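Vestitone reductase (Medicago sativa, PDB 2P4H) catalyses the NADPH-dependent, stereospecific reduction of (3R)-vestitone to DMI, the penultimate step in the biosynthesis of the phytoalexin medicarpin in alfalfa. Local coordinates at residues G103-L108 and L172-Q177; K109-S114 and N178-V183. All coordinates share one frame; numbering follows the deposited sequence.

Contact 1: G103-L108 and L172-Q177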
loop_
_atom_site.group_PDB
_atom_site.type_symbol
_atom_site.label_atom_id
_atom_site.label_comp_id
_atom_site.label_asym_id
_atom_site.label_seq_id
_atom_site.Cartn_x
_atom_site.Cartn_y
_atom_site.Cartn_z
ATOM N N GLY A 103 -7.356 13.795 -7.159
ATOM C CA GLY A 103 -6.035 13.208 -7.008
ATOM C C GLY A 103 -5.996 11.743 -7.401
ATOM O O GLY A 103 -4.996 11.247 -7.925
ATOM N N ALA A 104 -7.091 11.042 -7.139
ATOM C CA ALA A 104 -7.173 9.632 -7.484
ATOM C C ALA A 104 -7.353 9.473 -8.989
ATOM O O ALA A 104 -6.780 8.566 -9.596
ATOM C CB ALA A 104 -8.344 8.986 -6.757
ATOM N N LEU A 105 -8.131 10.373 -9.588
ATOM C CA LEU A 105 -8.433 10.303 -11.015
ATOM C C LEU A 105 -7.515 11.015 -11.999
ATOM O O LEU A 105 -7.544 10.698 -13.184
ATOM C CB LEU A 105 -9.861 10.795 -11.266
ATOM C CG LEU A 105 -10.998 10.045 -10.574
ATOM C CD1 LEU A 105 -12.325 10.674 -10.972
ATOM C CD2 LEU A 105 -10.971 8.576 -10.960
ATOM N N GLY A 106 -6.715 11.964 -11.524
ATOM C CA GLY A 106 -5.837 12.710 -12.415
ATOM C C GLY A 106 -5.085 11.898 -13.454
ATOM O O GLY A 106 -5.281 12.057 -14.665
ATOM N N ILE A 107 -4.214 11.015 -12.987
ATOM C CA ILE A 107 -3.432 10.207 -13.903
ATOM C C ILE A 107 -4.284 9.155 -14.623
ATOM O O ILE A 107 -3.940 8.713 -15.719
ATOM C CB ILE A 107 -2.228 9.564 -13.166
ATOM C CG1 ILE A 107 -1.319 8.857 -14.173
ATOM C CG2 ILE A 107 -2.718 8.633 -12.058
ATOM C CD1 ILE A 107 0.007 8.415 -13.590
ATOM N N LEU A 108 -5.407 8.761 -14.025
ATOM C CA LEU A 108 -6.286 7.794 -14.676
ATOM C C LEU A 108 -6.955 8.462 -15.888
ATOM O O LEU A 108 -7.109 7.847 -16.945
ATOM C CB LEU A 108 -7.346 7.284 -13.691
ATOM C CG LEU A 108 -8.348 6.246 -14.211
ATOM C CD1 LEU A 108 -7.625 5.004 -14.718
ATOM C CD2 LEU A 108 -9.308 5.880 -13.088
ATOM N N LEU A 172 -12.649 2.926 -9.610
ATOM C CA LEU A 172 -13.347 1.785 -10.189
ATOM C C LEU A 172 -14.441 2.237 -11.154
ATOM O O LEU A 172 -14.582 1.690 -12.250
ATOM C CB LEU A 172 -13.944 0.922 -9.075
ATOM C CG LEU A 172 -12.921 0.184 -8.205
ATOM C CD1 LEU A 172 -13.584 -0.294 -6.928
ATOM C CD2 LEU A 172 -12.333 -0.988 -8.987
ATOM N N GLU A 173 -15.211 3.243 -10.752
ATOM C CA GLU A 173 -16.289 3.741 -11.596
ATOM C C GLU A 173 -15.770 4.364 -12.884
ATOM O O GLU A 173 -16.273 4.066 -13.968
ATOM C CB GLU A 173 -17.123 4.768 -10.838
ATOM C CG GLU A 173 -18.324 5.278 -11.618
ATOM C CD GLU A 173 -19.256 4.159 -12.049
ATOM O OE1 GLU A 173 -19.714 3.393 -11.176
ATOM O OE2 GLU A 173 -19.534 4.045 -13.262
ATOM N N PHE A 174 -14.768 5.227 -12.769
ATOM C CA PHE A 174 -14.205 5.878 -13.946
ATOM C C PHE A 174 -13.613 4.844 -14.894
ATOM O O PHE A 174 -13.812 4.914 -16.105
ATOM C CB PHE A 174 -13.123 6.880 -13.548
ATOM C CG PHE A 174 -12.620 7.708 -14.697
ATOM C CD1 PHE A 174 -13.241 8.905 -15.031
ATOM C CD2 PHE A 174 -11.545 7.270 -15.465
ATOM C CE1 PHE A 174 -12.799 9.660 -16.119
ATOM C CE2 PHE A 174 -11.093 8.013 -16.555
ATOM C CZ PHE A 174 -11.722 9.212 -16.882
ATOM N N GLY A 175 -12.877 3.884 -14.345
ATOM C CA GLY A 175 -12.286 2.853 -15.178
ATOM C C GLY A 175 -13.335 2.104 -15.976
ATOM O O GLY A 175 -13.154 1.845 -17.168
ATOM N N GLU A 176 -14.440 1.763 -15.320
ATOM C CA GLU A 176 -15.526 1.036 -15.965
ATOM C C GLU A 176 -16.201 1.857 -17.061
ATOM O O GLU A 176 -16.510 1.335 -18.130
ATOM C CB GLU A 176 -16.568 0.621 -14.925
ATOM C CG GLU A 176 -17.729 -0.180 -15.488
ATOM C CD GLU A 176 -18.676 -0.658 -14.406
ATOM O OE1 GLU A 176 -18.214 -1.358 -13.482
ATOM O OE2 GLU A 176 -19.880 -0.334 -14.480
ATOM N N GLN A 177 -16.424 3.141 -16.792
ATOM C CA GLN A 177 -17.077 4.019 -17.759
ATOM C C GLN A 177 -16.196 4.415 -18.937
ATOM O O GLN A 177 -16.704 4.832 -19.981
ATOM C CB GLN A 177 -17.572 5.294 -17.071
ATOM C CG GLN A 177 -18.657 5.075 -16.034
ATOM C CD GLN A 177 -19.225 6.381 -15.515
ATOM O OE1 GLN A 177 -19.765 7.182 -16.279
ATOM N NE2 GLN A 177 -19.106 6.604 -14.213
#
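Phe174 reaches from helix 158-177 to two leucines on helix 95-111, and the contact is mainly apolar, with no hydrogen bond between the segments. Its CB rests against two methyls, 3.8 Å from Leu105 CD2 and 4.0 Å from Leu108 CD2. CG is likewise near both. At CD2 the ring meets Leu108 alone: CD2 of that leucine comes to 3.5 Å from Phe174 CD2, and Leu108 CG is almost as near. Phe174 CE2 is 4.0 Å from both CG and the carbonyl O of Leu108, and the tip, CZ, goes on to Lys109 of the same helix. CG anti to the backbone N (chi1 -173°) sends the ring out toward helix 95-111, where it lies alongside Leu108, which points the other way. With the segment axes 10.7 Å apart at closest approach, a large apolar side chain is needed to span them. Leu108 CD2 also comes within 4.3 Å of Gly175 N. Shortened to an alanine, Phe174 would keep only the CB contacts, and Leu108 CG and CD2 would probably lose the ring that covers them. The segments run nearly parallel, crossing at -27°. Leu108 touches Phe120 of strand 119-125, and Val171 of helix 158-177 packs on Val182 of strand 182-187, so both helices lie on the central parallel sheet of the Rossmann-type domain.

Contact 2: K109-S114 and N178-V183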
loop_
_atom_site.group_PDB
_atom_site.type_symbol
_atom_site.label_atom_id
_atom_site.label_comp_id
_atom_site.label_asym_id
_atom_site.label_seq_id
_atom_site.Cartn_x
_atom_site.Cartn_y
_atom_site.Cartn_z
ATOM N N LYS A 109 -7.348 9.723 -15.736
ATOM C CA LYS A 109 -7.964 10.453 -16.841
ATOM C C LYS A 109 -6.953 10.592 -17.977
ATOM O O LYS A 109 -7.305 10.502 -19.153
ATOM C CB LYS A 109 -8.420 11.839 -16.377
ATOM C CG LYS A 109 -9.642 11.822 -15.472
ATOM C CD LYS A 109 -9.928 13.208 -14.916
ATOM C CE LYS A 109 -11.162 13.210 -14.032
ATOM N NZ LYS A 109 -11.400 14.554 -13.431
ATOM N N ALA A 110 -5.690 10.800 -17.618
ATOM C CA ALA A 110 -4.632 10.941 -18.615
ATOM C C ALA A 110 -4.460 9.650 -19.411
ATOM O O ALA A 110 -4.038 9.673 -20.569
ATOM C CB ALA A 110 -3.318 11.306 -17.932
ATOM N N CYS A 111 -4.798 8.528 -18.778
ATOM C CA CYS A 111 -4.671 7.203 -19.378
ATOM C C CYS A 111 -5.736 6.887 -20.427
ATOM O O CYS A 111 -5.583 5.947 -21.205
ATOM C CB CYS A 111 -4.709 6.138 -18.270
ATOM S SG CYS A 111 -4.216 4.466 -18.763
ATOM N N VAL A 112 -6.814 7.664 -20.449
ATOM C CA VAL A 112 -7.880 7.425 -21.415
ATOM C C VAL A 112 -7.322 7.420 -22.836
ATOM O O VAL A 112 -6.613 8.343 -23.238
ATOM C CB VAL A 112 -8.988 8.499 -21.306
ATOM C CG1 VAL A 112 -10.015 8.309 -22.415
ATOM C CG2 VAL A 112 -9.665 8.403 -19.946
ATOM N N ASN A 113 -7.635 6.365 -23.580
ATOM C CA ASN A 113 -7.180 6.223 -24.960
ATOM C C ASN A 113 -5.676 5.999 -25.125
ATOM O O ASN A 113 -5.131 6.206 -26.211
ATOM C CB ASN A 113 -7.613 7.441 -25.782
ATOM C CG ASN A 113 -9.110 7.475 -26.028
ATOM O OD1 ASN A 113 -9.656 8.494 -26.446
ATOM N ND2 ASN A 113 -9.780 6.355 -25.778
ATOM N N SER A 114 -5.000 5.583 -24.057
ATOM C CA SER A 114 -3.571 5.311 -24.148
ATOM C C SER A 114 -3.383 4.187 -25.152
ATOM O O SER A 114 -4.147 3.223 -25.162
ATOM C CB SER A 114 -3.004 4.864 -22.798
ATOM O OG SER A 114 -1.693 4.341 -22.962
ATOM N N ASN A 178 -14.884 4.281 -18.784
ATOM C CA ASN A 178 -13.961 4.670 -19.843
ATOM C C ASN A 178 -13.116 3.544 -20.429
ATOM O O ASN A 178 -12.104 3.794 -21.084
ATOM C CB ASN A 178 -13.067 5.798 -19.328
ATOM C CG ASN A 178 -13.848 7.067 -19.057
ATOM O OD1 ASN A 178 -14.103 7.857 -19.966
ATOM N ND2 ASN A 178 -14.257 7.257 -17.808
ATOM N N GLY A 179 -13.539 2.309 -20.186
ATOM C CA GLY A 179 -12.834 1.154 -20.715
ATOM C C GLY A 179 -11.364 1.007 -20.367
ATOM O O GLY A 179 -10.569 0.584 -21.204
ATOM N N ILE A 180 -10.989 1.356 -19.141
ATOM C CA ILE A 180 -9.600 1.219 -18.717
ATOM C C ILE A 180 -9.511 -0.024 -17.838
ATOM O O ILE A 180 -10.350 -0.221 -16.960
ATOM C CB ILE A 180 -9.128 2.447 -17.906
ATOM C CG1 ILE A 180 -9.277 3.717 -18.751
ATOM C CG2 ILE A 180 -7.672 2.270 -17.489
ATOM C CD1 ILE A 180 -8.911 4.989 -18.020
ATOM N N ASP A 181 -8.513 -0.869 -18.085
ATOM C CA ASP A 181 -8.349 -2.089 -17.296
ATOM C C ASP A 181 -7.750 -1.732 -15.941
ATOM O O ASP A 181 -6.526 -1.699 -15.772
ATOM C CB ASP A 181 -7.435 -3.084 -18.012
ATOM C CG ASP A 181 -7.553 -4.486 -17.447
ATOM O OD1 ASP A 181 -7.944 -4.625 -16.269
ATOM O OD2 ASP A 181 -7.250 -5.453 -18.179
ATOM N N VAL A 182 -8.632 -1.477 -14.980
ATOM C CA VAL A 182 -8.233 -1.087 -13.638
ATOM C C VAL A 182 -8.276 -2.204 -12.613
ATOM O O VAL A 182 -9.208 -3.004 -12.576
ATOM C CB VAL A 182 -9.139 0.056 -13.109
ATOM C CG1 VAL A 182 -8.840 0.335 -11.635
ATOM C CG2 VAL A 182 -8.932 1.309 -13.941
ATOM N N VAL A 183 -7.236 -2.248 -11.792
ATOM C CA VAL A 183 -7.159 -3.189 -10.688
ATOM C C VAL A 183 -6.866 -2.326 -9.470
ATOM O O VAL A 183 -6.087 -1.372 -9.552
ATOM C CB VAL A 183 -6.005 -4.213 -10.842
ATOM C CG1 VAL A 183 -5.652 -4.816 -9.484
ATOM C CG2 VAL A 183 -6.418 -5.312 -11.798
HETATM O O HOH W 1 -9.524 4.118 -22.508
#
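Two pieces of the Rossmann-type domain meet here: the type II beta turn from Cys111 to Ser114 at the end of helix 95-111, and the connection by which the chain leaves helix 158-177 and enters strand 182-187. Ile180 joins them. Its CD1 lies 4.0 Å from CG2 of Val112, the two side chains crossing at about a right angle, while its CG2 approaches the sulfur SG of Cys111 at 4.3 Å. The two branches of the isoleucine therefore meet different neighbours: with CG1 anti to the carbonyl carbon (chi1 -59°), the longer branch carries CD1 to the valine, and the CG2 methyl is left for the cysteine. A branched residue suits a place with apolar partners in two directions. Val112 CG2 also touches CB of Asn178 at 4.3 Å, meeting the aliphatic root of that side chain; the amide ND2 is bonded instead to Phe174 O in the last turn of the helix. Gly179 follows with phi 57°, a positive value that favours glycine where the chain changes direction. A single water spans the polar side, accepting from Asn113 N at 3.1 Å and donating to Asn178 O at 3.0 Å. Farther along, Asp181 OD1 forms a salt bridge with Arg119. Because the apolar contacts are fairly loose and have no directional preference, the water is the directional link between turn and connection, and it gives a backbone N-H and a backbone carbonyl each a hydrogen-bond partner.

How the contacts relate
Contacts 1 and 2 are successive parts of one interface, their centres about 7 Å apart, and both use helix 95-111. Each segment of contact 2 follows directly on one of contact 1, so the packing between the helices passes into packing between the turn and the connection at their C-terminal ends. Side chains bridge the two: Leu108 CD1 lies 3.5 Å from Ile180 CD1, and Phe174 CE2 is 3.7 Å from Val112 CG2, while Phe174 CZ rests 3.6 Å from Lys109 CG. A probable hydrogen bond from Ile180 N to Gly175 O, 3.0 Å long, ties the connection to its helix. Both contacts lie away from the residues predicted or inferred by similarity to bind NADP.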